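Local structure of borrelidin polyketide synthase, type I (Streptomyces parvulus, 6OBT) at residues A115-Q120 / S140-G145. The protein is the dehydratase domain of a modular polyketide synthase and probably removes water from a beta-hydroxyacyl intermediate during borrelidin assembly. Sequence-based numbering, arbitrary orientation.
Sequences ASDTVQ and SRRDDG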
ATOM      1  N   ALA A 115       8.890 -16.835 -18.175  1.00 58.11           N
ATOM      2  CA  ALA A 115      10.283 -16.402 -18.187  1.00 62.44           C
ATOM      3  C   ALA A 115      10.378 -14.884 -18.127  1.00 70.62           C
ATOM      4  O   ALA A 115      11.255 -14.330 -17.451  1.00 71.22           O
ATOM      5  CB  ALA A 115      10.987 -16.937 -19.433  1.00 68.77           C
ATOM      6  N   SER A 116       9.471 -14.197 -18.823  1.00 71.94           N
ATOM      7  CA  SER A 116       9.449 -12.748 -18.927  1.00 80.69           C
ATOM      8  C   SER A 116       8.586 -12.080 -17.863  1.00 81.79           C
ATOM      9  O   SER A 116       8.670 -10.861 -17.692  1.00 84.85           O
ATOM     10  CB  SER A 116       8.941 -12.346 -20.320  1.00 90.26           C
ATOM     11  OG  SER A 116       7.549 -12.062 -20.295  1.00 92.77           O
ATOM     12  N   ASP A 117       7.773 -12.844 -17.144  1.00 77.19           N
ATOM     13  CA  ASP A 117       6.689 -12.268 -16.365  1.00 73.64           C
ATOM     14  C   ASP A 117       7.207 -11.516 -15.146  1.00 61.97           C
ATOM     15  O   ASP A 117       8.201 -11.893 -14.526  1.00 55.63           O
ATOM     16  CB  ASP A 117       5.716 -13.361 -15.914  1.00 75.62           C
ATOM     17  CG  ASP A 117       4.798 -13.823 -17.029  1.00 79.09           C
ATOM     18  OD1 ASP A 117       4.759 -13.163 -18.091  1.00 82.89           O
ATOM     19  OD2 ASP A 117       4.110 -14.847 -16.838  1.00 77.59           O
ATOM     20  N   THR A 118       6.519 -10.429 -14.820  1.00 63.81           N
ATOM     21  CA  THR A 118       6.644  -9.775 -13.528  1.00 57.69           C
ATOM     22  C   THR A 118       5.245  -9.639 -12.952  1.00 49.43           C
ATOM     23  O   THR A 118       4.290  -9.352 -13.681  1.00 54.01           O
ATOM     24  CB  THR A 118       7.337  -8.417 -13.660  1.00 65.01           C
ATOM     25  OG1 THR A 118       7.562  -7.880 -12.357  1.00 68.73           O
ATOM     26  CG2 THR A 118       6.491  -7.450 -14.480  1.00 61.97           C
ATOM     27  N   VAL A 119       5.097  -9.912 -11.665  1.00 40.96           N
ATOM     28  CA  VAL A 119       3.773  -9.976 -11.067  1.00 43.27           C
ATOM     29  C   VAL A 119       3.780  -9.208  -9.755  1.00 41.63           C
ATOM     30  O   VAL A 119       4.667  -9.414  -8.919  1.00 38.79           O
ATOM     31  CB  VAL A 119       3.334 -11.437 -10.841  1.00 52.11           C
ATOM     32  CG1 VAL A 119       1.948 -11.484 -10.294  1.00 54.45           C
ATOM     33  CG2 VAL A 119       3.388 -12.207 -12.137  1.00 54.80           C
ATOM     34  N   GLN A 120       2.793  -8.326  -9.571  1.00 42.62           N
ATOM     35  CA  GLN A 120       2.571  -7.698  -8.276  1.00 37.57           C
ATOM     36  C   GLN A 120       1.822  -8.669  -7.366  1.00 36.21           C
ATOM     37  O   GLN A 120       0.870  -9.323  -7.789  1.00 39.09           O
ATOM     38  CB  GLN A 120       1.776  -6.395  -8.431  1.00 38.40           C
ATOM     39  CG  GLN A 120       2.509  -5.307  -9.202  1.00 42.43           C
ATOM     40  CD  GLN A 120       1.622  -4.106  -9.468  1.00 57.19           C
ATOM     41  OE1 GLN A 120       0.461  -4.254  -9.853  1.00 64.38           O
ATOM     42  NE2 GLN A 120       2.162  -2.909  -9.254  1.00 59.88           N
ATOM     43  N   SER A 140      -2.516 -11.700  -6.931  1.00 36.17           N
ATOM     44  CA  SER A 140      -1.457 -11.284  -7.830  1.00 32.71           C
ATOM     45  C   SER A 140      -2.073 -10.575  -9.019  1.00 38.32           C
ATOM     46  O   SER A 140      -3.274 -10.690  -9.278  1.00 38.76           O
ATOM     47  CB  SER A 140      -0.608 -12.464  -8.284  1.00 36.41           C
ATOM     48  OG  SER A 140      -1.192 -13.100  -9.410  1.00 40.92           O
ATOM     49  N   ARG A 141      -1.235  -9.810  -9.718  1.00 37.51           N
ATOM     50  CA  ARG A 141      -1.666  -9.109 -10.915  1.00 41.06           C
ATOM     51  C   ARG A 141      -0.479  -8.941 -11.847  1.00 47.18           C
ATOM     52  O   ARG A 141       0.566  -8.419 -11.441  1.00 45.04           O
ATOM     53  CB  ARG A 141      -2.268  -7.746 -10.580  1.00 39.30           C
ATOM     54  CG  ARG A 141      -2.864  -7.058 -11.794  1.00 48.76           C
ATOM     55  CD  ARG A 141      -3.480  -5.748 -11.408  1.00 53.72           C
ATOM     56  NE  ARG A 141      -2.456  -4.755 -11.116  1.00 61.05           N
ATOM     57  CZ  ARG A 141      -2.711  -3.471 -10.876  1.00 66.01           C
ATOM     58  NH1 ARG A 141      -3.962  -3.029 -10.889  1.00 71.37           N
ATOM     59  NH2 ARG A 141      -1.714  -2.635 -10.619  1.00 58.11           N
ATOM     60  N   ARG A 142      -0.645  -9.398 -13.083  1.00 53.47           N
ATOM     61  CA  ARG A 142       0.267  -9.082 -14.171  1.00 64.78           C
ATOM     62  C   ARG A 142      -0.129  -7.750 -14.796  1.00 69.81           C
ATOM     63  O   ARG A 142      -1.248  -7.264 -14.616  1.00 69.44           O
ATOM     64  CB  ARG A 142       0.265 -10.189 -15.225  1.00 74.95           C
ATOM     65  CG  ARG A 142       0.307 -11.569 -14.629  1.00 79.00           C
ATOM     66  CD  ARG A 142       0.528 -12.643 -15.679  1.00 88.63           C
ATOM     67  NE  ARG A 142       0.305 -13.965 -15.102  1.00 90.89           N
ATOM     68  CZ  ARG A 142       1.259 -14.722 -14.564  1.00 90.26           C
ATOM     69  NH1 ARG A 142       2.517 -14.303 -14.543  1.00 88.80           N
ATOM     70  NH2 ARG A 142       0.952 -15.908 -14.057  1.00 91.62           N
ATOM     71  N   ASP A 143       0.815  -7.162 -15.532  1.00 77.20           N
ATOM     72  CA  ASP A 143       0.668  -5.784 -15.995  1.00 90.41           C
ATOM     73  C   ASP A 143      -0.620  -5.591 -16.794  1.00 97.20           C
ATOM     74  O   ASP A 143      -1.513  -4.837 -16.390  1.00 97.75           O
ATOM     75  CB  ASP A 143       1.898  -5.392 -16.812  1.00 99.55           C
ATOM     76  CG  ASP A 143       3.192  -5.614 -16.043  1.00101.50           C
ATOM     77  OD1 ASP A 143       3.894  -4.617 -15.767  1.00105.17           O
ATOM     78  OD2 ASP A 143       3.494  -6.782 -15.698  1.00 96.90           O
ATOM     79  N   ASP A 144      -0.741  -6.274 -17.932  1.00105.67           N
ATOM     80  CA  ASP A 144      -1.980  -6.244 -18.711  1.00112.39           C
ATOM     81  C   ASP A 144      -2.882  -7.362 -18.197  1.00112.47           C
ATOM     82  O   ASP A 144      -3.018  -8.426 -18.803  1.00117.82           O
ATOM     83  CB  ASP A 144      -1.688  -6.390 -20.200  1.00122.25           C
ATOM     84  CG  ASP A 144      -1.439  -5.054 -20.886  1.00127.39           C
ATOM     85  OD1 ASP A 144      -2.399  -4.477 -21.442  1.00129.06           O
ATOM     86  OD2 ASP A 144      -0.281  -4.585 -20.877  1.00128.97           O
ATOM     87  N   GLY A 145      -3.504  -7.114 -17.047  1.00103.63           N
ATOM     88  CA  GLY A 145      -4.320  -8.143 -16.429  1.00 94.73           C
ATOM     89  C   GLY A 145      -5.073  -7.615 -15.226  1.00 83.17           C
ATOM     90  O   GLY A 145      -4.930  -6.453 -14.827  1.00 78.98           O
TER
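Gln120 and Arg141 pair through their backbones in both directions, as a hydrogen-bonded antiparallel pair: Gln120 N gives to Arg141 O, and Arg141 N gives to Gln120 O, each at 2.9 Å. Their side chains then run side by side off the same face. Gln120 OE1 takes Arg141 NH2 on a lone pair at 2.8 Å, with a weak second bond from Arg141 NE; the amide and guanidinium planes are 17° apart, nearly coplanar. A bend in the arginine chain at chi3 (73°) turns NE and NH2 onto that one oxygen. Arg141 NH2 also forms a salt bridge with Asp50 of the second subunit.

Across these two segments the salt bridge is Asp117 OD2 to Arg142 NH1, 2.8 Å, with the carboxylate and guanidinium planes 46° apart. OD2 also accepts from the backbone N of Gly114, so two donors grip it.

On the other face of the pair, with Arg142, Val119 splits its methyls: CG1 presses tightly on Ser140 CB at 3.4 Å, while CG2 meets Arg142 NH1. Ser140 OG itself bonds to His150.

The contact lies at the open end of hairpin 119-127/134-142, part of the double-hotdog fold of polyketide synthase dehydratases, flanked by strands 55-62 and 148-156.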